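Local coordinates for protein transcriptional regulator (LacI family) (Clostridium acetobutylicum ATCC 824, PDB 3G85) that probably binds operator DNA as a LacI-family transcriptional regulator, the crystallised part being a two-lobed periplasmic-binding-protein-like core, at residues R29-R32 / G33-K37; C50-T54 / D55-L59; D81-Y84 / L85-S89; E136-N139 / D140-N144; G174-D177 / A178-L182. All coordinates share one frame; numbering follows the deposited sequence.

Interaction 1 (R29-R32 / G33-K37)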
# COMPACT_ATOMS: atom_id res chain seq x y z
N ARG A 29 -8.16 4.13 -6.53
CA ARG A 29 -6.98 4.97 -6.77
C ARG A 29 -6.26 4.56 -8.03
O ARG A 29 -5.69 5.40 -8.75
CB ARG A 29 -6.03 4.85 -5.58
CG ARG A 29 -6.70 5.32 -4.24
CD ARG A 29 -5.65 5.39 -3.15
NE ARG A 29 -4.74 6.51 -3.37
CZ ARG A 29 -3.76 6.84 -2.53
NH1 ARG A 29 -3.54 6.07 -1.46
NH2 ARG A 29 -2.98 7.87 -2.79
N PHE A 30 -6.22 3.26 -8.26
CA PHE A 30 -5.62 2.75 -9.49
C PHE A 30 -6.41 3.24 -10.70
O PHE A 30 -5.84 3.74 -11.68
CB PHE A 30 -5.65 1.25 -9.46
CG PHE A 30 -4.46 0.64 -8.83
CD1 PHE A 30 -3.39 0.25 -9.63
CD2 PHE A 30 -4.42 0.45 -7.45
CE1 PHE A 30 -2.24 -0.37 -9.05
CE2 PHE A 30 -3.27 -0.17 -6.85
CZ PHE A 30 -2.18 -0.56 -7.67
N LEU A 31 -7.72 3.05 -10.65
CA LEU A 31 -8.60 3.52 -11.72
C LEU A 31 -8.46 5.04 -11.89
O LEU A 31 -8.31 5.53 -13.00
CB LEU A 31 -10.05 3.11 -11.43
CG LEU A 31 -11.07 3.41 -12.53
CD1 LEU A 31 -10.60 2.72 -13.81
CD2 LEU A 31 -12.48 2.98 -12.15
N ARG A 32 -8.50 5.79 -10.78
CA ARG A 32 -8.36 7.24 -10.88
C ARG A 32 -7.05 7.60 -11.54
O ARG A 32 -7.03 8.43 -12.45
CB ARG A 32 -8.44 7.93 -9.52
CG ARG A 32 -8.55 9.43 -9.66
CD ARG A 32 -8.45 10.19 -8.34
NE ARG A 32 -9.28 9.61 -7.28
CZ ARG A 32 -10.57 9.87 -7.06
NH1 ARG A 32 -11.25 10.68 -7.88
NH2 ARG A 32 -11.18 9.27 -6.03
N GLY A 33 -5.95 6.96 -11.11
CA GLY A 33 -4.64 7.26 -11.68
C GLY A 33 -4.56 6.90 -13.16
O GLY A 33 -3.97 7.66 -13.96
N LEU A 34 -5.15 5.76 -13.52
CA LEU A 34 -5.16 5.30 -14.92
C LEU A 34 -6.04 6.20 -15.82
O LEU A 34 -5.57 6.61 -16.88
CB LEU A 34 -5.58 3.84 -15.07
CG LEU A 34 -4.65 2.79 -14.43
CD1 LEU A 34 -5.41 1.46 -14.42
CD2 LEU A 34 -3.26 2.68 -15.08
N GLN A 35 -7.27 6.47 -15.40
CA GLN A 35 -8.17 7.40 -16.13
C GLN A 35 -7.42 8.72 -16.40
O GLN A 35 -7.45 9.27 -17.51
CB GLN A 35 -9.51 7.63 -15.38
CG GLN A 35 -10.50 6.39 -15.37
CD GLN A 35 -11.72 6.55 -14.40
OE1 GLN A 35 -12.81 5.98 -14.64
NE2 GLN A 35 -11.55 7.32 -13.33
N SER A 36 -6.72 9.21 -15.38
CA SER A 36 -6.09 10.51 -15.43
C SER A 36 -4.90 10.58 -16.38
O SER A 36 -4.72 11.56 -17.12
CB SER A 36 -5.69 10.94 -14.02
OG SER A 36 -4.69 11.91 -14.09
N LYS A 37 -4.08 9.53 -16.34
CA LYS A 37 -2.93 9.36 -17.22
C LYS A 37 -3.37 9.23 -18.69
O LYS A 37 -2.80 9.87 -19.57
CB LYS A 37 -2.15 8.11 -16.81
CG LYS A 37 -0.94 7.83 -17.68
CD LYS A 37 0.05 8.91 -17.58
CE LYS A 37 1.27 8.54 -18.37
NZ LYS A 37 2.23 9.66 -18.29

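Interaction 2 (C50-T54 / D55-L59)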
# COMPACT_ATOMS: atom_id res chain seq x y z
N CYS A 50 -8.53 -6.97 -14.77
CA CYS A 50 -8.74 -8.41 -14.72
C CYS A 50 -8.59 -8.92 -13.28
O CYS A 50 -7.47 -9.28 -12.83
CB CYS A 50 -7.74 -9.13 -15.64
SG CYS A 50 -7.84 -8.61 -17.35
N PRO A 51 -9.71 -8.99 -12.55
CA PRO A 51 -9.72 -9.61 -11.22
C PRO A 51 -9.34 -11.08 -11.39
O PRO A 51 -9.82 -11.74 -12.33
CB PRO A 51 -11.19 -9.49 -10.79
CG PRO A 51 -11.75 -8.37 -11.59
CD PRO A 51 -11.06 -8.52 -12.93
N TYR A 52 -8.45 -11.58 -10.56
CA TYR A 52 -8.16 -13.00 -10.52
C TYR A 52 -7.97 -13.45 -9.08
O TYR A 52 -7.69 -12.65 -8.19
CB TYR A 52 -6.92 -13.29 -11.36
CG TYR A 52 -5.65 -12.77 -10.76
CD1 TYR A 52 -5.25 -11.45 -10.97
CD2 TYR A 52 -4.80 -13.61 -10.01
CE1 TYR A 52 -4.06 -10.96 -10.40
CE2 TYR A 52 -3.63 -13.13 -9.44
CZ TYR A 52 -3.26 -11.80 -9.65
OH TYR A 52 -2.07 -11.30 -9.11
N LYS A 53 -8.13 -14.74 -8.85
CA LYS A 53 -8.04 -15.28 -7.51
C LYS A 53 -6.59 -15.37 -7.06
O LYS A 53 -5.73 -15.70 -7.85
CB LYS A 53 -8.74 -16.65 -7.49
CG LYS A 53 -8.84 -17.34 -6.17
CD LYS A 53 -9.74 -18.59 -6.39
CE LYS A 53 -9.52 -19.69 -5.35
NZ LYS A 53 -9.48 -19.15 -3.95
N THR A 54 -6.32 -15.05 -5.80
CA THR A 54 -4.97 -15.16 -5.24
C THR A 54 -4.28 -16.45 -5.71
O THR A 54 -4.90 -17.51 -5.71
CB THR A 54 -5.02 -15.18 -3.69
OG1 THR A 54 -5.64 -13.97 -3.23
CG2 THR A 54 -3.62 -15.29 -3.10
N ASP A 55 -3.02 -16.35 -6.13
CA ASP A 55 -2.24 -17.50 -6.60
C ASP A 55 -2.64 -18.08 -7.95
O ASP A 55 -2.11 -19.13 -8.36
CB ASP A 55 -2.18 -18.61 -5.52
CG ASP A 55 -1.35 -18.21 -4.31
OD1 ASP A 55 -0.44 -17.34 -4.41
OD2 ASP A 55 -1.60 -18.77 -3.23
N CYS A 56 -3.55 -17.42 -8.67
CA CYS A 56 -3.98 -17.96 -9.94
C CYS A 56 -3.52 -17.15 -11.16
O CYS A 56 -4.03 -17.36 -12.25
CB CYS A 56 -5.50 -18.11 -9.96
SG CYS A 56 -6.11 -19.26 -8.69
N LEU A 57 -2.54 -16.28 -10.99
CA LEU A 57 -2.12 -15.43 -12.10
C LEU A 57 -1.65 -16.31 -13.24
O LEU A 57 -2.00 -16.08 -14.40
CB LEU A 57 -1.02 -14.45 -11.70
CG LEU A 57 -0.56 -13.52 -12.85
CD1 LEU A 57 -1.70 -12.67 -13.37
CD2 LEU A 57 0.62 -12.64 -12.39
N HIS A 58 -0.91 -17.35 -12.89
CA HIS A 58 -0.36 -18.28 -13.88
C HIS A 58 -1.38 -18.90 -14.85
O HIS A 58 -1.02 -19.25 -15.96
CB HIS A 58 0.51 -19.36 -13.19
CG HIS A 58 -0.27 -20.37 -12.42
ND1 HIS A 58 -0.64 -20.19 -11.11
CD2 HIS A 58 -0.74 -21.59 -12.79
CE1 HIS A 58 -1.29 -21.26 -10.69
NE2 HIS A 58 -1.38 -22.12 -11.69
N LEU A 59 -2.66 -18.99 -14.45
CA LEU A 59 -3.73 -19.55 -15.28
C LEU A 59 -4.36 -18.56 -16.24
O LEU A 59 -5.22 -18.94 -17.05
CB LEU A 59 -4.85 -20.10 -14.37
CG LEU A 59 -4.44 -21.14 -13.32
CD1 LEU A 59 -5.60 -21.49 -12.40
CD2 LEU A 59 -3.91 -22.40 -14.01

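Interaction 3 (D81-Y84 / L85-S89)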
# COMPACT_ATOMS: atom_id res chain seq x y z
N ASP A 81 2.84 -16.87 -7.62
CA ASP A 81 2.70 -16.34 -8.98
C ASP A 81 4.00 -15.76 -9.53
O ASP A 81 4.31 -15.88 -10.72
CB ASP A 81 1.56 -15.32 -9.03
CG ASP A 81 0.20 -16.02 -9.13
OD1 ASP A 81 0.15 -17.11 -9.78
OD2 ASP A 81 -0.79 -15.51 -8.58
N LEU A 82 4.78 -15.18 -8.62
CA LEU A 82 6.06 -14.57 -8.96
C LEU A 82 7.07 -15.62 -9.38
O LEU A 82 7.81 -15.42 -10.34
CB LEU A 82 6.57 -13.69 -7.81
CG LEU A 82 7.87 -12.92 -8.08
CD1 LEU A 82 7.86 -12.17 -9.40
CD2 LEU A 82 8.18 -11.94 -6.94
N GLU A 83 7.09 -16.75 -8.68
CA GLU A 83 7.94 -17.88 -9.08
C GLU A 83 7.62 -18.34 -10.51
O GLU A 83 8.54 -18.59 -11.29
CB GLU A 83 7.85 -19.04 -8.08
CG GLU A 83 8.33 -20.37 -8.67
CD GLU A 83 8.90 -21.31 -7.67
OE1 GLU A 83 8.87 -20.99 -6.46
OE2 GLU A 83 9.38 -22.39 -8.09
N TYR A 84 6.33 -18.42 -10.85
CA TYR A 84 5.92 -18.73 -12.21
C TYR A 84 6.41 -17.69 -13.23
O TYR A 84 6.91 -18.05 -14.31
CB TYR A 84 4.40 -18.87 -12.34
CG TYR A 84 3.96 -18.96 -13.78
CD1 TYR A 84 4.08 -20.15 -14.49
CD2 TYR A 84 3.45 -17.84 -14.46
CE1 TYR A 84 3.71 -20.24 -15.84
CE2 TYR A 84 3.08 -17.90 -15.79
CZ TYR A 84 3.22 -19.11 -16.49
OH TYR A 84 2.86 -19.20 -17.82
N LEU A 85 6.25 -16.41 -12.89
CA LEU A 85 6.75 -15.35 -13.77
C LEU A 85 8.28 -15.38 -13.90
O LEU A 85 8.82 -15.15 -14.98
CB LEU A 85 6.33 -13.96 -13.29
CG LEU A 85 4.97 -13.35 -13.58
CD1 LEU A 85 5.16 -11.85 -13.61
CD2 LEU A 85 4.35 -13.81 -14.87
N ASN A 86 8.96 -15.65 -12.79
CA ASN A 86 10.42 -15.70 -12.77
C ASN A 86 11.02 -16.72 -13.73
O ASN A 86 12.11 -16.49 -14.25
CB ASN A 86 10.94 -15.95 -11.36
CG ASN A 86 10.98 -14.69 -10.54
OD1 ASN A 86 10.84 -13.59 -11.08
ND2 ASN A 86 11.15 -14.84 -9.22
N LYS A 87 10.30 -17.82 -13.95
CA LYS A 87 10.79 -18.92 -14.80
C LYS A 87 10.20 -18.88 -16.21
O LYS A 87 10.74 -19.49 -17.13
CB LYS A 87 10.54 -20.28 -14.13
CG LYS A 87 10.97 -20.39 -12.64
CD LYS A 87 12.39 -19.87 -12.37
CE LYS A 87 12.83 -20.10 -10.90
NZ LYS A 87 12.13 -19.22 -9.89
N ALA A 88 9.11 -18.14 -16.38
CA ALA A 88 8.43 -18.02 -17.67
C ALA A 88 9.17 -17.10 -18.64
O ALA A 88 9.86 -16.16 -18.23
CB ALA A 88 6.99 -17.50 -17.47
N SER A 89 9.02 -17.38 -19.93
CA SER A 89 9.46 -16.44 -20.94
C SER A 89 8.25 -15.95 -21.70
O SER A 89 7.83 -16.57 -22.69
CB SER A 89 10.48 -17.09 -21.89
OG SER A 89 11.68 -17.38 -21.20

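Interaction 4 (E136-N139 / D140-N144)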
# COMPACT_ATOMS: atom_id res chain seq x y z
N GLU A 136 -2.45 -8.30 8.46
CA GLU A 136 -1.41 -9.24 8.00
C GLU A 136 -0.77 -8.79 6.67
O GLU A 136 -1.45 -8.28 5.78
CB GLU A 136 -1.98 -10.66 7.86
CG GLU A 136 -2.96 -10.80 6.69
CD GLU A 136 -3.45 -12.23 6.48
OE1 GLU A 136 -2.65 -13.19 6.71
OE2 GLU A 136 -4.63 -12.38 6.09
N SER A 137 0.54 -8.97 6.56
CA SER A 137 1.26 -8.54 5.36
C SER A 137 0.89 -9.41 4.18
O SER A 137 0.98 -10.64 4.24
CB SER A 137 2.77 -8.57 5.58
OG SER A 137 3.13 -7.77 6.69
N LEU A 138 0.41 -8.78 3.12
CA LEU A 138 0.09 -9.52 1.90
C LEU A 138 1.31 -9.70 1.01
O LEU A 138 1.22 -10.38 -0.01
CB LEU A 138 -1.02 -8.82 1.11
CG LEU A 138 -2.34 -8.74 1.89
CD1 LEU A 138 -3.36 -8.09 0.97
CD2 LEU A 138 -2.78 -10.12 2.37
N ASN A 139 2.43 -9.08 1.38
CA ASN A 139 3.69 -9.19 0.63
C ASN A 139 4.85 -8.61 1.43
O ASN A 139 4.65 -8.12 2.56
CB ASN A 139 3.60 -8.43 -0.70
CG ASN A 139 3.12 -7.01 -0.52
OD1 ASN A 139 3.55 -6.32 0.40
ND2 ASN A 139 2.23 -6.57 -1.38
N ASP A 140 6.05 -8.65 0.84
CA ASP A 140 7.26 -8.19 1.50
C ASP A 140 7.25 -6.68 1.76
O ASP A 140 7.75 -6.22 2.79
CB ASP A 140 8.49 -8.54 0.66
CG ASP A 140 8.95 -9.96 0.84
OD1 ASP A 140 8.16 -10.84 1.24
OD2 ASP A 140 10.15 -10.19 0.59
N ALA A 141 6.73 -5.93 0.80
CA ALA A 141 6.55 -4.49 0.93
C ALA A 141 5.85 -4.13 2.23
O ALA A 141 6.29 -3.25 2.94
CB ALA A 141 5.76 -3.94 -0.26
N MSE A 142 4.75 -4.83 2.54
CA MSE A 142 4.02 -4.54 3.78
C MSE A 142 4.82 -4.87 5.03
O MSE A 142 4.75 -4.13 6.03
CB MSE A 142 2.69 -5.28 3.81
CG MSE A 142 1.69 -4.58 2.99
SE MSE A 142 -0.09 -5.39 3.08
CE MSE A 142 -0.60 -4.82 4.91
N ASP A 143 5.57 -5.97 4.98
CA ASP A 143 6.47 -6.31 6.07
C ASP A 143 7.49 -5.19 6.26
O ASP A 143 7.71 -4.73 7.37
CB ASP A 143 7.20 -7.63 5.77
CG ASP A 143 6.39 -8.86 6.18
OD1 ASP A 143 5.60 -8.76 7.15
OD2 ASP A 143 6.55 -9.94 5.52
N ASN A 144 8.08 -4.73 5.16
CA ASN A 144 9.07 -3.67 5.23
C ASN A 144 8.57 -2.39 5.81
O ASN A 144 9.32 -1.70 6.48
CB ASN A 144 9.73 -3.44 3.87
CG ASN A 144 10.64 -4.57 3.50
OD1 ASN A 144 11.08 -5.32 4.38
ND2 ASN A 144 10.89 -4.75 2.21

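Interaction 5 (G174-D177 / A178-L182)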
# COMPACT_ATOMS: atom_id res chain seq x y z
N GLY A 174 -12.64 -3.92 11.28
CA GLY A 174 -11.41 -4.48 11.85
C GLY A 174 -10.71 -3.50 12.79
O GLY A 174 -10.21 -3.90 13.84
N GLY A 175 -10.66 -2.22 12.42
CA GLY A 175 -10.09 -1.17 13.26
C GLY A 175 -10.91 -0.99 14.53
O GLY A 175 -10.35 -0.75 15.62
N VAL A 176 -12.22 -1.08 14.40
CA VAL A 176 -13.12 -0.99 15.55
C VAL A 176 -12.80 -2.16 16.51
O VAL A 176 -12.54 -1.92 17.67
CB VAL A 176 -14.62 -0.97 15.14
CG1 VAL A 176 -15.53 -1.18 16.37
CG2 VAL A 176 -14.96 0.38 14.44
N ASP A 177 -12.76 -3.39 16.01
CA ASP A 177 -12.43 -4.55 16.83
C ASP A 177 -11.06 -4.42 17.54
O ASP A 177 -10.92 -4.73 18.74
CB ASP A 177 -12.53 -5.83 16.01
CG ASP A 177 -13.96 -6.19 15.64
OD1 ASP A 177 -14.91 -5.62 16.20
OD2 ASP A 177 -14.12 -7.04 14.73
N ALA A 178 -10.06 -3.92 16.81
CA ALA A 178 -8.71 -3.77 17.33
C ALA A 178 -8.66 -2.72 18.44
O ALA A 178 -7.97 -2.91 19.44
CB ALA A 178 -7.72 -3.42 16.19
N ALA A 179 -9.37 -1.60 18.27
CA ALA A 179 -9.35 -0.53 19.26
C ALA A 179 -10.00 -1.00 20.57
O ALA A 179 -9.58 -0.58 21.66
CB ALA A 179 -10.09 0.70 18.74
N LYS A 180 -11.02 -1.83 20.46
CA LYS A 180 -11.71 -2.38 21.65
C LYS A 180 -10.73 -3.24 22.47
O LYS A 180 -10.73 -3.19 23.71
CB LYS A 180 -12.96 -3.15 21.25
CG LYS A 180 -14.07 -2.25 20.74
CD LYS A 180 -15.37 -3.01 20.45
CE LYS A 180 -16.44 -2.06 19.92
NZ LYS A 180 -17.75 -2.80 19.70
N LYS A 181 -9.87 -3.99 21.79
CA LYS A 181 -8.80 -4.75 22.47
C LYS A 181 -7.74 -3.81 23.02
O LYS A 181 -7.33 -3.96 24.18
CB LYS A 181 -8.14 -5.73 21.51
CG LYS A 181 -9.08 -6.67 20.90
CD LYS A 181 -8.36 -7.59 19.92
CE LYS A 181 -9.41 -8.38 19.14
NZ LYS A 181 -8.86 -9.20 18.04
N LEU A 182 -7.27 -2.87 22.19
CA LEU A 182 -6.32 -1.85 22.63
C LEU A 182 -6.80 -1.24 23.94
O LEU A 182 -6.00 -1.05 24.85
CB LEU A 182 -6.15 -0.72 21.59
CG LEU A 182 -5.13 0.40 21.86
CD1 LEU A 182 -3.69 -0.18 21.93
CD2 LEU A 182 -5.21 1.53 20.81

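Interaction 1 (R29-R32 / G33-K37)
Residues 29-32 and 33-37 are consecutive turns of the helix 27-40, and four i to i+4 backbone bonds join them, among them Gln35 N to Leu31 O at 2.8 Å with an N-H...O angle of 170°. On the outer side Leu31 and Gln35 cross one turn apart. Leu31 swings CG anti to its own N (chi1 -174°), beside its carbonyl carbon and so forward along the helix, where CG lies 3.7 Å from Gln35 CD. CD1 rests near the Gln35 CG methylene, while CD2 sees the amide oxygen OE1 at 3.9 Å. The inner side carries Phe30 and Leu34. Leu34 leans back over the preceding turn, its CG 3.1 Å from Phe30 O, the same carbonyl that accepts Leu34 N. Ser36 CB sits 3.2 Å from Arg32 O. Gly33 is buried in the helix without a side chain, its N bonded to Arg29 O. Both arginines spend their charge elsewhere: Arg29 pairs with Glu246 and Asp242, Arg32 with Asp227. The helix is the crossover of the beta-alpha-beta unit between strands 13-19 and 46-52; Phe30 meets Trp18 edge-to-face, and Phe30 and Leu34 pack against Ile245 and Ile253 of helix 245-260.

Interaction 2 (C50-T54 / D55-L59)
A type II beta turn, Lys53 to Cys56, takes the chain out of strand 46-52, and Tyr52 at the strand's end lays its ring against Leu57 just beyond the turn. The turn is closed by Cys56 N, which donates to Lys53 O at 2.9 Å. Asp55 holds the third position with positive phi (72°), as this turn type requires. Cys56 SG lies 3.9 Å from Lys53 CB, and Thr54 and Asp55 run side by side, Thr54 CG2 being 3.9 Å from Asp55 CG. The Tyr52 ring reaches its place because CG stands between the backbone N and the carbonyl carbon (chi1 70°). Leu57 CD1 then sits over one face in a CH-pi contact, 4.2 Å from the ring centroid, while Leu57 CB approaches CE2 to 3.7 Å. Strand 46-52 is an outermost strand of the parallel sheet, so this loop leaves from the sheet's border, beside strand 13-19, whose Tyr17 and Ser19 also touch Tyr52. The turn and the residue after it have partners outside: Thr54 N bonds to Ser20 OG, Asp55 OD1 to Ser78 OG, and Leu57 N to Asp81 OD2 at the start of helix 79-87.

Interaction 3 (D81-Y84 / L85-S89)
The Tyr84 ring on helix 79-87 lies against Ala88, the first residue to leave helical geometry at the C-terminal end. Its CB is 3.1 Å from Leu85 N, a distance set by the covalent link between the two residues. CG is anti to the backbone N (chi1 170°), which turns the ring forward along the axis. CD2 passes Leu85 N and comes 4.1 Å from Leu85 CD2, the two side chains crossing at an angle. Further out, CZ has Ala88 CB at 4.2 Å; that methyl lies over one face of the ring, displaced toward the rim.

On the next strip of the helix, Leu82 CD1 touches Asn86 OD1 at 3.7 Å, and the Asn86 amide lies close to Leu82 O. Glu83 and Lys87 cross beside them. The lysine chain bends at chi2 (-49°) and again at chi4, bringing NZ to 4.6 Å from Glu83 OE2, too far for a salt bridge. Leu85 faces inward, onto Ile94 and Leu96 of strand 94-97, the strand this helix leads to from 71-74 in a beta-alpha-beta crossover.

The backbone ladder slackens toward the end: Asn86 N to Leu82 O is 2.7 Å, Lys87 N to Glu83 O stretches to 3.3 Å, and Ala88 N to Tyr84 O is weak. The last carbonyls turn to another donor, Lys103 NZ, which donates to Leu85 O, Asn86 O and Ala88 O. A cation gathered by carbonyls at a helix C-terminus would be expected to offset the negative end of the helix dipole.

Interaction 4 (E136-N139 / D140-N144)
Asn139 tucks CG between its backbone N and carbonyl carbon (chi1 52°), and Met142, a selenomethionine in the crystal, carries CG beside its own N; the amide of the first thereby faces the opening turn of helix 140-155, and the chain of the second runs back along residues 136-139. Asn139 is the N-cap. Its OD1 takes Met142 N at 2.9 Å, with a C=O...N angle of 175°, almost straight on. Ala141 CB comes within 3.3 Å of the same oxygen. The backbone O of Asn139 adds only weak bonds, to Met142 N and Asp143 N.

A second side-chain bond spans the junction from Ser137. Its OG donates to Asp143 OD1 at 2.7 Å, arriving from above the carboxylate plane, 61° out of it, while Ser137 CB rests 3.7 Å from Met142 CB. The selenium sits 3.4 Å from Leu138 N and 4.1 Å from Leu138 CB, and CE ends near Glu136 O.

This is the connection from strand 131-134 into its following helix, on the side of the lobe that looks toward the other one: Asn139 ND2 bonds to Asn76 OD1, and Asn139 touches Arg99. A glycerol lies near Met142, consistent with a pocket between the lobes, where relatives of this family bind their effectors. Chemically, the cap supplies an acceptor to an N-H of the first helical turn, and the Asp143 carboxylate, placed by Ser137, would probably interact favourably with the positive end of the helix dipole.

Interaction 5 (G174-D177 / A178-L182)
Val176 and Lys180 lie side by side, one turn apart on helix 172-182, which follows strand 165-167 in the lobe built on the mixed sheet of the periplasmic-binding-protein-like fold. Both side chains point the same way. Val176 sets CG1 anti to its backbone N (chi1 168°), next to the carbonyl carbon, and this places the methyl 3.8 Å from Lys180 CE. Lys180 leaves CB with CG beside its own N (chi1 -71°) and is fully extended beyond; CG passes 3.4 Å from Val176 O on the way out, and the aliphatic part of the chain runs beside that carbonyl and the valine methyl. Lys181 repeats the pattern one residue on: it too is extended, with CG 3.4 Å from Asp177 O. Asp177 turns its carboxylate back beside its own N, and its OD1 stays 5.3 Å from Lys180 NZ, too distant for an ion pair.

The small residues occupy the inner side. Ala178 rests on Ile133 of strand 131-134, and Ala179 joins Val176 against Val206 of helix 197-209, while Gly174 and Gly175, both buried, bring only backbone to this turn. Gly174 O receives Ala178 N and Gly175 O receives Ala179 N, both at 3.0 Å. The next two steps lengthen: Lys180 N reaches Val176 O at 3.2 Å, and Lys181 N makes a weak bond of 3.3 Å to Asp177 O.

All five are partly buried: of the touching residues four are buried in interactions 1 and 5, two in 2, 3 and 4. Interactions 1, 3 and 5 join helix turns, apolar against the fold and mostly polar elsewhere, though Arg29 and Asp81 are buried and bonded. Interaction 1 pairs its arginines with carboxylates far along the chain, interaction 3 runs past its helix end, and interaction 5 uses glycine and alanine inside. Interactions 2 and 4 shape loops, by a beta turn and a helix cap. Only interactions 2 and 3 touch, through the Asp81 carboxylate. Interactions 1 to 3 belong to the all-parallel sheet's lobe, 4 and 5 to the other; interaction 4 is closest to the chain's centre, about 9 Å between centres.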